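PDB 5YGB: tudor and KH domain-containing protein homolog from Drosophila melanogaster, which acts in the piRNA pathway that represses transposons, its extended Tudor domain binding the N-terminal tail of Piwi and the whole protein probably recruiting Piwi proteins to the nuage. Local coordinates for residues R73-D78 / Y94-G99. The protein carries 1 engineered substitution. Residues are numbered along the deposited sequence; the frame is centred on the assembly and turned at random.
Sequences RAEIVD and YFVDYG
Arg73 grips Asp97 side-on through two nitrogens. NE meets OD2 of Asp97 at 2.8 Å, and NH2 meets OD1 of Asp97, also at 2.8 Å. Each oxygen uses its syn lone pair, and the guanidinium and carboxylate planes lie only 21° apart. The Arg73 chain bends at chi3 (-63°), which turns NE out of line with the CB-CG-CD stem. A water joins the same pair, accepting from the backbone N of Arg73 and donating to OD2 of Asp97. The salt bridge is buried, and further bonds hold both groups: NH1 donates to the carbonyls of Phe116 and Leu119, while OD1 also accepts from Gln122 N. A leucine in place of Arg73 would probably leave the buried Asp97 carboxylate without its countercharge and those two carbonyls without their donor. The carbonyl O of Arg73 takes a weak bond from Val96 N. CB of Arg73 packs on CG2 of Val96 at 3.7 Å. Ala74 sets its CB over one face of the Phe95 ring, offset toward the rim. Glu75 pairs with Tyr94 through two nearly straight backbone bonds: Glu75 N to Tyr94 O at 2.8 Å and Tyr94 N to Glu75 O at 2.9 Å. CB of Glu75 rests on CG1 of Val96. The extended Glu75 side chain brings OE1 to 3.7 Å from CD2 of Tyr94, with carboxylate and ring planes steeply inclined at 79°. Its carboxylate is bonded to Ser180 OG and Ala181 N. Val77 adds an apolar contact, its CG1 lying 3.8 Å from CB of Tyr94. With Asp78 it faces Asp92 in a classic beta bulge. The arrangement is an antiparallel hairpin of the Tudor domain's five-stranded sheet, with the turn at 96-99 tied back to strand 70-81 by the arginine-aspartate bridge.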
ATOM      1  N   ARG A  73       0.380   3.586  10.651  1.00 10.40           N
ATOM      2  CA  ARG A  73       1.833   3.709  10.550  1.00  9.16           C
ATOM      3  C   ARG A  73       2.215   4.221   9.168  1.00  9.51           C
ATOM      4  O   ARG A  73       1.709   3.746   8.146  1.00 11.18           O
ATOM      5  CB  ARG A  73       2.517   2.361  10.812  1.00  8.74           C
ATOM      6  CG  ARG A  73       2.191   1.755  12.185  1.00  9.68           C
ATOM      7  CD  ARG A  73       3.100   0.599  12.554  1.00 10.18           C
ATOM      8  NE  ARG A  73       2.957  -0.532  11.640  1.00  9.24           N
ATOM      9  CZ  ARG A  73       3.670  -1.647  11.752  1.00 10.64           C
ATOM     10  NH1 ARG A  73       4.567  -1.769  12.729  1.00 11.22           N
ATOM     11  NH2 ARG A  73       3.501  -2.641  10.882  1.00 11.09           N
ATOM     12  N   ALA A  74       3.138   5.171   9.130  1.00  9.22           N
ATOM     13  CA  ALA A  74       3.522   5.769   7.867  1.00 10.22           C
ATOM     14  C   ALA A  74       4.998   6.116   7.841  1.00  9.58           C
ATOM     15  O   ALA A  74       5.596   6.431   8.872  1.00 11.85           O
ATOM     16  CB  ALA A  74       2.669   7.013   7.584  1.00 11.00           C
ATOM     17  N   GLU A  75       5.581   6.063   6.650  1.00  9.20           N
ATOM     18  CA  GLU A  75       6.964   6.434   6.399  1.00  9.63           C
ATOM     19  C   GLU A  75       7.001   7.780   5.682  1.00  9.37           C
ATOM     20  O   GLU A  75       6.314   7.976   4.675  1.00 11.09           O
ATOM     21  CB  GLU A  75       7.644   5.340   5.562  1.00 10.97           C
ATOM     22  CG  GLU A  75       9.045   5.674   5.083  1.00 10.73           C
ATOM     23  CD  GLU A  75       9.591   4.649   4.107  1.00 14.34           C
ATOM     24  OE1 GLU A  75       8.909   3.639   3.823  1.00 17.48           O
ATOM     25  OE2 GLU A  75      10.718   4.856   3.627  1.00 16.98           O
ATOM     26  N   ILE A  76       7.783   8.720   6.195  1.00  9.28           N
ATOM     27  CA  ILE A  76       7.958   9.984   5.488  1.00 10.21           C
ATOM     28  C   ILE A  76       8.844   9.762   4.264  1.00 10.04           C
ATOM     29  O   ILE A  76      10.002   9.327   4.379  1.00 11.18           O
ATOM     30  CB  ILE A  76       8.564  11.059   6.404  1.00  9.79           C
ATOM     31  CG1 ILE A  76       7.639  11.320   7.601  1.00  9.81           C
ATOM     32  CG2 ILE A  76       8.836  12.359   5.611  1.00 11.93           C
ATOM     33  CD1 ILE A  76       8.111  12.438   8.523  1.00 12.06           C
ATOM     34  N   VAL A  77       8.302  10.021   3.078  1.00 10.32           N
ATOM     35  CA  VAL A  77       9.114   9.836   1.882  1.00 11.96           C
ATOM     36  C   VAL A  77       9.524  11.159   1.242  1.00 14.22           C
ATOM     37  O   VAL A  77      10.434  11.175   0.410  1.00 14.81           O
ATOM     38  CB  VAL A  77       8.411   8.937   0.851  1.00 14.02           C
ATOM     39  CG1 VAL A  77       8.184   7.546   1.455  1.00 13.33           C
ATOM     40  CG2 VAL A  77       7.115   9.543   0.404  1.00 17.06           C
ATOM     41  N   ASP A  78       8.895  12.265   1.637  1.00 11.75           N
ATOM     42  CA  ASP A  78       9.303  13.580   1.140  1.00 12.93           C
ATOM     43  C   ASP A  78       8.723  14.648   2.049  1.00 12.90           C
ATOM     44  O   ASP A  78       7.711  14.428   2.725  1.00 12.64           O
ATOM     45  CB  ASP A  78       8.850  13.789  -0.322  1.00 15.16           C
ATOM     46  CG  ASP A  78       9.764  14.729  -1.107  1.00 22.49           C
ATOM     47  OD1 ASP A  78      10.681  15.342  -0.520  1.00 19.43           O
ATOM     48  OD2 ASP A  78       9.552  14.842  -2.337  1.00 26.17           O
ATOM     49  N   TYR A  94       4.048   7.418   3.032  1.00  9.14           N
ATOM     50  CA  TYR A  94       3.759   6.089   2.500  1.00  9.28           C
ATOM     51  C   TYR A  94       3.190   5.250   3.647  1.00 10.38           C
ATOM     52  O   TYR A  94       3.837   5.091   4.686  1.00 10.96           O
ATOM     53  CB  TYR A  94       5.031   5.468   1.900  1.00 10.85           C
ATOM     54  CG  TYR A  94       4.898   3.993   1.605  1.00  9.21           C
ATOM     55  CD1 TYR A  94       4.070   3.549   0.582  1.00 11.87           C
ATOM     56  CD2 TYR A  94       5.592   3.041   2.352  1.00  9.55           C
ATOM     57  CE1 TYR A  94       3.931   2.198   0.317  1.00 11.38           C
ATOM     58  CE2 TYR A  94       5.461   1.692   2.087  1.00 10.81           C
ATOM     59  CZ  TYR A  94       4.617   1.282   1.076  1.00 10.98           C
ATOM     60  OH  TYR A  94       4.465  -0.073   0.829  1.00 12.24           O
ATOM     61  N   PHE A  95       1.974   4.732   3.489  1.00 10.62           N
ATOM     62  CA  PHE A  95       1.309   3.989   4.562  1.00 10.25           C
ATOM     63  C   PHE A  95       1.788   2.538   4.522  1.00  8.92           C
ATOM     64  O   PHE A  95       1.324   1.731   3.720  1.00 11.21           O
ATOM     65  CB  PHE A  95      -0.215   4.142   4.439  1.00 11.74           C
ATOM     66  CG  PHE A  95      -0.682   5.517   4.825  1.00 14.00           C
ATOM     67  CD1 PHE A  95      -0.569   6.578   3.946  1.00 17.64           C
ATOM     68  CD2 PHE A  95      -1.151   5.767   6.097  1.00 17.36           C
ATOM     69  CE1 PHE A  95      -0.970   7.849   4.317  1.00 18.47           C
ATOM     70  CE2 PHE A  95      -1.552   7.036   6.472  1.00 18.39           C
ATOM     71  CZ  PHE A  95      -1.460   8.075   5.578  1.00 17.25           C
ATOM     72  N   VAL A  96       2.739   2.212   5.401  1.00  9.27           N
ATOM     73  CA  VAL A  96       3.546   1.007   5.282  1.00 10.51           C
ATOM     74  C   VAL A  96       2.744  -0.291   5.400  1.00  9.58           C
ATOM     75  O   VAL A  96       3.194  -1.330   4.925  1.00 10.09           O
ATOM     76  CB  VAL A  96       4.699   0.995   6.339  1.00  9.32           C
ATOM     77  CG1 VAL A  96       5.619   2.192   6.152  1.00 11.48           C
ATOM     78  CG2 VAL A  96       4.156   0.957   7.763  1.00 10.68           C
ATOM     79  N   ASP A  97       1.571  -0.256   6.023  1.00  9.66           N
ATOM     80  CA  ASP A  97       0.785  -1.470   6.176  1.00  8.82           C
ATOM     81  C   ASP A  97      -0.232  -1.660   5.058  1.00  9.99           C
ATOM     82  O   ASP A  97      -0.798  -2.746   4.951  1.00 10.55           O
ATOM     83  CB  ASP A  97       0.090  -1.484   7.538  1.00  9.03           C
ATOM     84  CG  ASP A  97       1.080  -1.576   8.663  1.00  9.69           C
ATOM     85  OD1 ASP A  97       2.019  -2.404   8.553  1.00  9.63           O
ATOM     86  OD2 ASP A  97       0.942  -0.818   9.645  1.00  9.82           O
ATOM     87  N   TYR A  98      -0.454  -0.639   4.223  1.00 10.21           N
ATOM     88  CA  TYR A  98      -1.517  -0.701   3.203  1.00  9.78           C
ATOM     89  C   TYR A  98      -1.041  -0.424   1.785  1.00 11.88           C
ATOM     90  O   TYR A  98      -1.548  -1.024   0.831  1.00 11.83           O
ATOM     91  CB  TYR A  98      -2.637   0.279   3.570  1.00 11.98           C
ATOM     92  CG  TYR A  98      -3.442  -0.198   4.747  1.00 11.70           C
ATOM     93  CD1 TYR A  98      -2.997  -0.005   6.058  1.00 12.71           C
ATOM     94  CD2 TYR A  98      -4.629  -0.882   4.561  1.00 12.23           C
ATOM     95  CE1 TYR A  98      -3.725  -0.472   7.133  1.00 14.49           C
ATOM     96  CE2 TYR A  98      -5.363  -1.337   5.622  1.00 14.03           C
ATOM     97  CZ  TYR A  98      -4.912  -1.140   6.903  1.00 13.26           C
ATOM     98  OH  TYR A  98      -5.664  -1.613   7.952  1.00 16.75           O
ATOM     99  N   GLY A  99      -0.078   0.478   1.620  1.00 10.99           N
ATOM    100  CA  GLY A  99       0.473   0.759   0.302  1.00 11.26           C
ATOM    101  C   GLY A  99       0.125   2.122  -0.270  1.00 11.32           C
ATOM    102  O   GLY A  99       0.780   2.583  -1.210  1.00 13.50           O
TER
HETATM  103  O   HOH W   1      -0.959   1.075   9.927  1.00 11.06           O